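PDB 3PZF: serpin 2 from Anopheles gambiae, which inhibits clip-domain serine proteases such as CLIPB9, with which it forms a covalent complex, and so restrains melanization in the mosquito hemolymph. Local coordinates for residues 185-193 and 237-248. Residues are numbered along the deposited sequence; the frame is centred on the assembly and turned at random.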
loop_
_atom_site.group_PDB
_atom_site.type_symbol
_atom_site.label_atom_id
_atom_site.label_comp_id
_atom_site.label_asym_id
_atom_site.label_seq_id
_atom_site.Cartn_x
_atom_site.Cartn_y
_atom_site.Cartn_z
ATOM N N PHE A 185 -0.798 -10.247 -0.663
ATOM C CA PHE A 185 0.072 -10.673 0.418
ATOM C C PHE A 185 -0.576 -11.773 1.242
ATOM O O PHE A 185 -1.677 -11.611 1.742
ATOM C CB PHE A 185 0.409 -9.507 1.335
ATOM C CG PHE A 185 1.059 -9.931 2.620
ATOM C CD1 PHE A 185 2.250 -10.642 2.610
ATOM C CD2 PHE A 185 0.472 -9.632 3.835
ATOM C CE1 PHE A 185 2.849 -11.036 3.802
ATOM C CE2 PHE A 185 1.069 -10.029 5.034
ATOM C CZ PHE A 185 2.256 -10.739 5.008
ATOM N N LYS A 186 0.124 -12.897 1.327
ATOM C CA LYS A 186 -0.241 -13.986 2.196
ATOM C C LYS A 186 0.892 -14.196 3.179
ATOM O O LYS A 186 2.068 -14.309 2.790
ATOM C CB LYS A 186 -0.463 -15.265 1.385
ATOM C CG LYS A 186 -0.699 -16.489 2.260
ATOM C CD LYS A 186 -0.835 -17.763 1.443
ATOM C CE LYS A 186 -1.984 -17.675 0.452
ATOM N N GLY A 187 0.561 -14.249 4.461
ATOM C CA GLY A 187 1.590 -14.423 5.476
ATOM C C GLY A 187 1.033 -14.995 6.772
ATOM O O GLY A 187 -0.170 -15.017 6.969
ATOM N N LEU A 188 1.921 -15.461 7.648
ATOM C CA LEU A 188 1.525 -16.074 8.923
ATOM C C LEU A 188 2.062 -15.261 10.067
ATOM O O LEU A 188 3.240 -14.844 10.065
ATOM C CB LEU A 188 2.110 -17.485 9.057
ATOM C CG LEU A 188 1.517 -18.550 8.135
ATOM C CD1 LEU A 188 2.345 -19.832 8.171
ATOM C CD2 LEU A 188 0.093 -18.813 8.557
ATOM N N TRP A 189 1.245 -15.054 11.090
ATOM C CA TRP A 189 1.773 -14.413 12.281
ATOM C C TRP A 189 2.845 -15.296 12.911
ATOM O O TRP A 189 2.679 -16.515 12.995
ATOM C CB TRP A 189 0.672 -14.270 13.348
ATOM C CG TRP A 189 -0.499 -13.415 12.995
ATOM C CD1 TRP A 189 -1.829 -13.780 13.079
ATOM C CD2 TRP A 189 -0.488 -12.057 12.556
ATOM N NE1 TRP A 189 -2.632 -12.732 12.700
ATOM C CE2 TRP A 189 -1.841 -11.660 12.376
ATOM C CE3 TRP A 189 0.524 -11.130 12.284
ATOM C CZ2 TRP A 189 -2.199 -10.382 11.932
ATOM C CZ3 TRP A 189 0.167 -9.859 11.842
ATOM C CH2 TRP A 189 -1.176 -9.495 11.673
ATOM N N THR A 190 3.922 -14.691 13.399
ATOM C CA THR A 190 4.857 -15.417 14.236
ATOM C C THR A 190 4.114 -15.925 15.494
ATOM O O THR A 190 4.364 -17.019 15.994
ATOM C CB THR A 190 6.011 -14.505 14.643
ATOM O OG1 THR A 190 6.620 -13.969 13.452
ATOM C CG2 THR A 190 7.042 -15.275 15.478
ATOM N N TYR A 191 3.168 -15.132 15.975
ATOM C CA TYR A 191 2.430 -15.474 17.201
ATOM C C TYR A 191 0.928 -15.506 16.869
ATOM O O TYR A 191 0.251 -14.498 16.927
ATOM C CB TYR A 191 2.717 -14.458 18.300
ATOM C CG TYR A 191 4.198 -14.396 18.639
ATOM C CD1 TYR A 191 4.812 -15.466 19.278
ATOM C CD2 TYR A 191 4.973 -13.311 18.260
ATOM C CE1 TYR A 191 6.165 -15.443 19.574
ATOM C CE2 TYR A 191 6.340 -13.280 18.555
ATOM C CZ TYR A 191 6.916 -14.346 19.211
ATOM O OH TYR A 191 8.258 -14.325 19.489
ATOM N N PRO A 192 0.422 -16.672 16.487
ATOM C CA PRO A 192 -0.987 -16.687 16.045
ATOM C C PRO A 192 -1.924 -16.560 17.250
ATOM O O PRO A 192 -1.537 -16.953 18.364
ATOM C CB PRO A 192 -1.147 -18.074 15.413
ATOM C CG PRO A 192 -0.043 -18.911 16.013
ATOM C CD PRO A 192 1.105 -17.957 16.255
ATOM N N PHE A 193 -3.117 -16.019 17.028
ATOM C CA PHE A 193 -4.155 -15.997 18.077
ATOM C C PHE A 193 -4.827 -17.334 18.278
ATOM O O PHE A 193 -5.046 -18.080 17.317
ATOM C CB PHE A 193 -5.234 -14.991 17.690
ATOM C CG PHE A 193 -4.736 -13.571 17.633
ATOM C CD1 PHE A 193 -4.985 -12.703 18.694
ATOM C CD2 PHE A 193 -4.006 -13.109 16.548
ATOM C CE1 PHE A 193 -4.563 -11.397 18.655
ATOM C CE2 PHE A 193 -3.569 -11.795 16.499
ATOM C CZ PHE A 193 -3.829 -10.936 17.575
ATOM N N LEU A 237 2.814 -6.642 15.353
ATOM C CA LEU A 237 2.665 -8.095 15.212
ATOM C C LEU A 237 3.478 -8.554 14.007
ATOM O O LEU A 237 3.133 -8.224 12.864
ATOM C CB LEU A 237 1.195 -8.500 14.978
ATOM C CG LEU A 237 0.234 -8.080 16.090
ATOM C CD1 LEU A 237 -1.174 -8.699 15.780
ATOM C CD2 LEU A 237 0.757 -8.486 17.489
ATOM N N PRO A 238 4.554 -9.297 14.255
ATOM C CA PRO A 238 5.438 -9.768 13.188
ATOM C C PRO A 238 4.851 -10.945 12.414
ATOM O O PRO A 238 4.110 -11.737 12.987
ATOM C CB PRO A 238 6.674 -10.235 13.957
ATOM C CG PRO A 238 6.133 -10.628 15.315
ATOM C CD PRO A 238 5.104 -9.598 15.594
ATOM N N TYR A 239 5.195 -11.054 11.132
ATOM C CA TYR A 239 4.918 -12.260 10.363
ATOM C C TYR A 239 6.154 -13.157 10.292
ATOM O O TYR A 239 7.278 -12.667 10.379
ATOM C CB TYR A 239 4.518 -11.891 8.927
ATOM C CG TYR A 239 3.211 -11.150 8.779
ATOM C CD1 TYR A 239 1.997 -11.835 8.717
ATOM C CD2 TYR A 239 3.195 -9.770 8.648
ATOM C CE1 TYR A 239 0.799 -11.153 8.547
ATOM C CE2 TYR A 239 1.998 -9.082 8.467
ATOM C CZ TYR A 239 0.810 -9.777 8.425
ATOM O OH TYR A 239 -0.378 -9.095 8.247
ATOM N N ARG A 240 5.964 -14.457 10.078
ATOM C CA ARG A 240 7.095 -15.365 9.892
ATOM C C ARG A 240 7.874 -14.973 8.642
ATOM O O ARG A 240 7.293 -14.526 7.658
ATOM C CB ARG A 240 6.614 -16.811 9.763
ATOM C CG ARG A 240 5.860 -17.302 10.996
ATOM C CD ARG A 240 5.677 -18.802 11.019
ATOM N NE ARG A 240 4.913 -19.171 12.211
ATOM C CZ ARG A 240 5.441 -19.361 13.421
ATOM N NH1 ARG A 240 6.755 -19.241 13.611
ATOM N NH2 ARG A 240 4.652 -19.680 14.444
ATOM N N GLY A 241 9.189 -15.134 8.698
ATOM C CA GLY A 241 10.040 -14.810 7.566
ATOM C C GLY A 241 11.152 -13.822 7.892
ATOM O O GLY A 241 12.008 -13.553 7.045
ATOM N N ASN A 242 11.128 -13.286 9.108
ATOM C CA ASN A 242 12.084 -12.271 9.566
ATOM C C ASN A 242 12.177 -11.084 8.638
ATOM O O ASN A 242 13.273 -10.556 8.401
ATOM C CB ASN A 242 13.483 -12.868 9.738
ATOM C CG ASN A 242 13.552 -13.855 10.878
ATOM O OD1 ASN A 242 14.030 -14.976 10.709
ATOM N ND2 ASN A 242 13.055 -13.452 12.049
ATOM N N LYS A 243 11.046 -10.659 8.099
ATOM C CA LYS A 243 11.064 -9.525 7.185
ATOM C C LYS A 243 9.917 -8.555 7.377
ATOM O O LYS A 243 10.136 -7.340 7.371
ATOM C CB LYS A 243 11.068 -9.985 5.737
ATOM C CG LYS A 243 10.954 -8.823 4.783
ATOM C CD LYS A 243 11.709 -9.078 3.501
ATOM C CE LYS A 243 13.198 -9.165 3.739
ATOM N NZ LYS A 243 13.852 -9.733 2.545
ATOM N N LEU A 244 8.700 -9.080 7.518
ATOM C CA LEU A 244 7.514 -8.243 7.508
ATOM C C LEU A 244 6.858 -8.200 8.886
ATOM O O LEU A 244 6.920 -9.170 9.651
ATOM C CB LEU A 244 6.475 -8.790 6.522
ATOM C CG LEU A 244 6.941 -8.856 5.063
ATOM C CD1 LEU A 244 5.816 -9.443 4.248
ATOM C CD2 LEU A 244 7.312 -7.470 4.564
ATOM N N ALA A 245 6.227 -7.070 9.192
ATOM C CA ALA A 245 5.397 -6.973 10.411
ATOM C C ALA A 245 4.225 -6.047 10.165
ATOM O O ALA A 245 4.318 -5.187 9.316
ATOM C CB ALA A 245 6.267 -6.444 11.578
ATOM N N MET A 246 3.097 -6.240 10.857
ATOM C CA MET A 246 1.999 -5.288 10.765
ATOM C C MET A 246 2.008 -4.425 12.003
ATOM O O MET A 246 2.041 -4.930 13.126
ATOM C CB MET A 246 0.622 -5.965 10.624
ATOM C CG MET A 246 -0.523 -4.939 10.521
ATOM S SD MET A 246 -2.159 -5.678 10.109
ATOM C CE MET A 246 -2.060 -5.934 8.341
ATOM N N TYR A 247 1.952 -3.114 11.805
ATOM C CA TYR A 247 1.824 -2.196 12.932
ATOM C C TYR A 247 0.408 -1.666 13.025
ATOM O O TYR A 247 -0.254 -1.486 11.999
ATOM C CB TYR A 247 2.764 -1.012 12.756
ATOM C CG TYR A 247 4.213 -1.266 13.111
ATOM C CD1 TYR A 247 5.104 -1.771 12.162
ATOM C CD2 TYR A 247 4.707 -0.976 14.400
ATOM C CE1 TYR A 247 6.460 -1.990 12.488
ATOM C CE2 TYR A 247 6.057 -1.180 14.712
ATOM C CZ TYR A 247 6.919 -1.694 13.763
ATOM O OH TYR A 247 8.268 -1.865 14.121
ATOM N N PHE A 248 -0.074 -1.456 14.259
ATOM C CA PHE A 248 -1.414 -0.925 14.501
ATOM C C PHE A 248 -1.259 0.342 15.313
ATOM O O PHE A 248 -0.549 0.331 16.318
ATOM C CB PHE A 248 -2.263 -1.930 15.311
ATOM C CG PHE A 248 -2.427 -3.267 14.628
ATOM C CD1 PHE A 248 -3.560 -3.541 13.877
ATOM C CD2 PHE A 248 -1.412 -4.223 14.681
ATOM C CE1 PHE A 248 -3.693 -4.753 13.219
ATOM C CE2 PHE A 248 -1.550 -5.443 14.021
ATOM C CZ PHE A 248 -2.702 -5.712 13.302
HETATM O O HOH W 1 4.693 -15.311 6.873
HETATM O O HOH W 2 2.890 -12.270 15.502
#
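The ring of Tyr-239 is sandwiched between two aromatic side chains of 185-193. Trp-189 lies over one face as an offset stack, planes 14° apart; on the opposite face Phe-185 stands edge-on, planes at 86°, with its CE2 3.4 Å from Tyr-239 CZ. Tyr-239 has CG anti to its carbonyl carbon (chi1 -66°) and runs alongside the indole, pointing the same way. The other indole face takes a CH-pi contact from Leu-237 CD1, 4.2 Å from the centroid of the six-membered ring. Gly-187, lacking a side chain, lets the Phe-185 ring fold back over its backbone N.

Backbones bridge at Trp-189 and Tyr-239: Arg-240 N donates to Leu-188 O (2.8 Å), and Thr-190 N to Pro-238 O (3.0 Å), a carbonyl that also accepts from a water held by Tyr-191 N. Arg-240 lays a guanidinium face over Thr-190, its long chain reaching a salt bridge with Glu-353.

Trp-189 and Tyr-239 suit the stack, being flat yet polar-tipped: NE1 is hydrogen-bonded to Asn-342 O, and OH to Ser-346 OG in the hinge region, required for protease binding. This is the serpin breach, where hinge strand 345-346 pairs with strand 177-188, consistent with partial insertion, beside the turn joining strands 232-238 and 244-251.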